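Long-range contact in S-adenosylmethionine-dependent methyltransferase (Clostridium acetobutylicum, PDB 1Y8C), which probably transfers a methyl group from S-adenosylmethionine to an unidentified acceptor: residues L36-Y41 / P57-T62. Residues are numbered along the deposited sequence; the frame is centred on the assembly and turned at random.
Sequences LVFDDY and PKFKNT
Lys58 meets the other segment mainly through its backbone. Its carbonyl O sits 3.3 Å from Phe38 CB, while its side chain leads away toward helix 20-32. Phe59 is the centre of the contact. With CG anti to the carbonyl carbon (chi1 -69°), the Phe59 ring reaches between Phe38 and Tyr41. Tyr41 CB presses on one face, 3.4 Å from Phe59 CG, in a CH-pi contact. Phe38 CD2 lies over the opposite face, offset toward the rim, 3.4 Å from Phe59 CZ, and Phe38 CB makes a second CH-pi contact. The Phe38 and Phe59 rings cross obliquely, with planes at 49°. Leu36 CD2 meets the Phe59 edge near its plane, at CZ and CE2, and Leu104 of strand 104-107 adds to this apolar cluster. Lys60 N reaches Phe38 O and Asp39 O through two weak, bent hydrogen bonds. The Lys60 side chain runs alongside Asp39, with CE 3.1 Å from Asp39 OD1. Lys60 NZ is 4.0 Å from Asp39 OD1, too far for a salt bridge. Regular parallel pairing begins at Asn61. Asn61 N donates to Asp39 O at 2.9 Å, and Asn61 O accepts from Tyr41 N at 2.9 Å. Both bonds run nearly along the C=O axis. Asp40 lies beside Asn61 on the same face of the sheet, and its OD1 and OD2 form salt bridges to Arg100 and Lys133, respectively. On the other face, Thr62 CG2 packs 3.3 Å from Tyr41 CD2. Tyr41 OH is hydrogen-bonded to Thr106 OG1. This is the entry of two neighbouring parallel strands, 40-44 and 61-65, of a beta-alpha-beta unit in the Rossmann-like methyltransferase sheet. The chemistry implies a divided contact: the Phe59 ring packs against the Phe38 turn and strand 40-44, straight backbone bonds set the register, and the two salt bridges probably stabilise the Asp40 carboxylate as an anion.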
ATOM      1  N   LEU A  36     -14.997  14.410   6.991  1.00 64.62           N
ATOM      2  CA  LEU A  36     -15.147  13.002   7.324  1.00 64.45           C
ATOM      3  C   LEU A  36     -15.494  12.752   8.784  1.00 64.70           C
ATOM      4  O   LEU A  36     -15.018  13.449   9.683  1.00 63.13           O
ATOM      5  CB  LEU A  36     -13.860  12.241   6.991  1.00 62.28           C
ATOM      6  CG  LEU A  36     -13.938  10.723   6.860  1.00 60.09           C
ATOM      7  CD1 LEU A  36     -14.035  10.358   5.399  1.00 60.91           C
ATOM      8  CD2 LEU A  36     -12.706  10.080   7.471  1.00 60.50           C
ATOM      9  N   VAL A  37     -16.332  11.746   9.010  1.00 64.03           N
ATOM     10  CA  VAL A  37     -16.702  11.372  10.362  1.00 63.38           C
ATOM     11  C   VAL A  37     -15.822  10.183  10.694  1.00 63.00           C
ATOM     12  O   VAL A  37     -15.927   9.134  10.060  1.00 64.24           O
ATOM     13  CB  VAL A  37     -18.159  10.954  10.441  1.00 63.35           C
ATOM     14  CG1 VAL A  37     -18.490  10.578  11.863  1.00 63.28           C
ATOM     15  CG2 VAL A  37     -19.056  12.087   9.951  1.00 62.80           C
ATOM     16  N   PHE A  38     -14.955  10.345  11.685  1.00 62.09           N
ATOM     17  CA  PHE A  38     -14.028   9.281  12.048  1.00 61.16           C
ATOM     18  C   PHE A  38     -14.609   8.080  12.798  1.00 61.34           C
ATOM     19  O   PHE A  38     -14.133   7.715  13.873  1.00 62.04           O
ATOM     20  CB  PHE A  38     -12.844   9.874  12.822  1.00 59.14           C
ATOM     21  CG  PHE A  38     -12.048  10.883  12.024  1.00 60.11           C
ATOM     22  CD1 PHE A  38     -12.563  12.152  11.767  1.00 59.58           C
ATOM     23  CD2 PHE A  38     -10.807  10.548  11.488  1.00 60.42           C
ATOM     24  CE1 PHE A  38     -11.861  13.069  10.994  1.00 59.31           C
ATOM     25  CE2 PHE A  38     -10.097  11.460  10.712  1.00 59.10           C
ATOM     26  CZ  PHE A  38     -10.627  12.722  10.464  1.00 59.03           C
ATOM     27  N   ASP A  39     -15.612   7.443  12.208  1.00 60.43           N
ATOM     28  CA  ASP A  39     -16.206   6.278  12.832  1.00 60.33           C
ATOM     29  C   ASP A  39     -15.562   4.968  12.424  1.00 59.69           C
ATOM     30  O   ASP A  39     -15.073   4.228  13.278  1.00 60.72           O
ATOM     31  CB  ASP A  39     -17.698   6.211  12.538  1.00 62.00           C
ATOM     32  CG  ASP A  39     -18.488   7.196  13.366  1.00 67.01           C
ATOM     33  OD1 ASP A  39     -18.169   7.340  14.568  1.00 67.66           O
ATOM     34  OD2 ASP A  39     -19.433   7.820  12.829  1.00 69.66           O
ATOM     35  N   ASP A  40     -15.553   4.679  11.124  1.00 58.26           N
ATOM     36  CA  ASP A  40     -15.005   3.417  10.646  1.00 55.84           C
ATOM     37  C   ASP A  40     -13.882   3.504   9.621  1.00 54.47           C
ATOM     38  O   ASP A  40     -13.999   4.149   8.573  1.00 53.32           O
ATOM     39  CB  ASP A  40     -16.151   2.556  10.126  1.00 56.02           C
ATOM     40  CG  ASP A  40     -17.160   2.249  11.208  1.00 59.59           C
ATOM     41  OD1 ASP A  40     -16.819   1.477  12.139  1.00 60.22           O
ATOM     42  OD2 ASP A  40     -18.287   2.796  11.151  1.00 58.85           O
ATOM     43  N   TYR A  41     -12.793   2.814   9.951  1.00 54.16           N
ATOM     44  CA  TYR A  41     -11.583   2.776   9.140  1.00 54.09           C
ATOM     45  C   TYR A  41     -11.127   1.370   8.727  1.00 52.67           C
ATOM     46  O   TYR A  41     -10.971   0.477   9.561  1.00 50.91           O
ATOM     47  CB  TYR A  41     -10.440   3.471   9.902  1.00 53.61           C
ATOM     48  CG  TYR A  41      -9.068   3.238   9.296  1.00 54.61           C
ATOM     49  CD1 TYR A  41      -8.807   3.573   7.957  1.00 53.69           C
ATOM     50  CD2 TYR A  41      -8.028   2.688  10.053  1.00 54.25           C
ATOM     51  CE1 TYR A  41      -7.551   3.370   7.391  1.00 50.30           C
ATOM     52  CE2 TYR A  41      -6.765   2.479   9.496  1.00 52.11           C
ATOM     53  CZ  TYR A  41      -6.537   2.826   8.160  1.00 52.43           C
ATOM     54  OH  TYR A  41      -5.300   2.625   7.593  1.00 49.40           O
ATOM     55  N   PRO A  57      -5.849   4.819  15.791  1.00 66.59           N
ATOM     56  CA  PRO A  57      -6.239   5.575  16.991  1.00 66.54           C
ATOM     57  C   PRO A  57      -7.134   6.786  16.740  1.00 66.29           C
ATOM     58  O   PRO A  57      -7.717   7.345  17.671  1.00 65.82           O
ATOM     59  CB  PRO A  57      -4.899   5.970  17.602  1.00 64.65           C
ATOM     60  CG  PRO A  57      -4.002   6.051  16.419  1.00 66.33           C
ATOM     61  CD  PRO A  57      -4.384   4.823  15.638  1.00 65.43           C
ATOM     62  N   LYS A  58      -7.249   7.199  15.485  1.00 66.47           N
ATOM     63  CA  LYS A  58      -8.087   8.344  15.167  1.00 64.84           C
ATOM     64  C   LYS A  58      -9.540   7.941  14.910  1.00 64.45           C
ATOM     65  O   LYS A  58     -10.408   8.799  14.798  1.00 63.14           O
ATOM     66  CB  LYS A  58      -7.511   9.074  13.959  1.00 65.91           C
ATOM     67  CG  LYS A  58      -6.121   9.646  14.202  1.00 67.82           C
ATOM     68  CD  LYS A  58      -6.138  10.641  15.352  1.00 69.75           C
ATOM     69  CE  LYS A  58      -4.865  11.482  15.406  1.00 71.43           C
ATOM     70  NZ  LYS A  58      -3.646  10.658  15.644  1.00 72.72           N
ATOM     71  N   PHE A  59      -9.808   6.638  14.832  1.00 64.24           N
ATOM     72  CA  PHE A  59     -11.167   6.160  14.591  1.00 63.37           C
ATOM     73  C   PHE A  59     -11.752   5.344  15.742  1.00 64.50           C
ATOM     74  O   PHE A  59     -11.055   5.010  16.704  1.00 63.48           O
ATOM     75  CB  PHE A  59     -11.209   5.312  13.322  1.00 60.67           C
ATOM     76  CG  PHE A  59     -10.983   6.092  12.070  1.00 57.78           C
ATOM     77  CD1 PHE A  59      -9.706   6.516  11.721  1.00 55.16           C
ATOM     78  CD2 PHE A  59     -12.057   6.427  11.247  1.00 55.51           C
ATOM     79  CE1 PHE A  59      -9.502   7.260  10.572  1.00 54.51           C
ATOM     80  CE2 PHE A  59     -11.863   7.170  10.097  1.00 54.44           C
ATOM     81  CZ  PHE A  59     -10.582   7.593   9.754  1.00 55.11           C
ATOM     82  N   LYS A  60     -13.040   5.022  15.640  1.00 65.77           N
ATOM     83  CA  LYS A  60     -13.690   4.225  16.673  1.00 67.58           C
ATOM     84  C   LYS A  60     -13.516   2.747  16.375  1.00 67.36           C
ATOM     85  O   LYS A  60     -13.166   1.967  17.263  1.00 67.66           O
ATOM     86  CB  LYS A  60     -15.185   4.533  16.757  1.00 68.87           C
ATOM     87  CG  LYS A  60     -15.532   5.985  17.035  1.00 72.77           C
ATOM     88  CD  LYS A  60     -16.894   6.087  17.734  1.00 77.57           C
ATOM     89  CE  LYS A  60     -17.996   5.343  16.960  1.00 80.24           C
ATOM     90  NZ  LYS A  60     -19.256   5.121  17.748  1.00 82.09           N
ATOM     91  N   ASN A  61     -13.770   2.363  15.126  1.00 65.68           N
ATOM     92  CA  ASN A  61     -13.642   0.967  14.720  1.00 65.36           C
ATOM     93  C   ASN A  61     -12.698   0.829  13.535  1.00 64.43           C
ATOM     94  O   ASN A  61     -12.814   1.554  12.544  1.00 64.78           O
ATOM     95  CB  ASN A  61     -15.009   0.384  14.350  1.00 65.69           C
ATOM     96  CG  ASN A  61     -16.089   0.740  15.357  1.00 67.60           C
ATOM     97  OD1 ASN A  61     -17.018   1.495  15.055  1.00 68.38           O
ATOM     98  ND2 ASN A  61     -15.970   0.199  16.565  1.00 67.35           N
ATOM     99  N   THR A  62     -11.773  -0.118  13.637  1.00 62.63           N
ATOM    100  CA  THR A  62     -10.805  -0.342  12.581  1.00 62.19           C
ATOM    101  C   THR A  62     -10.738  -1.794  12.124  1.00 61.56           C
ATOM    102  O   THR A  62     -10.851  -2.725  12.921  1.00 60.61           O
ATOM    103  CB  THR A  62      -9.383   0.079  13.030  1.00 62.44           C
ATOM    104  OG1 THR A  62      -9.397   1.447  13.448  1.00 64.89           O
ATOM    105  CG2 THR A  62      -8.391  -0.084  11.896  1.00 60.77           C
TER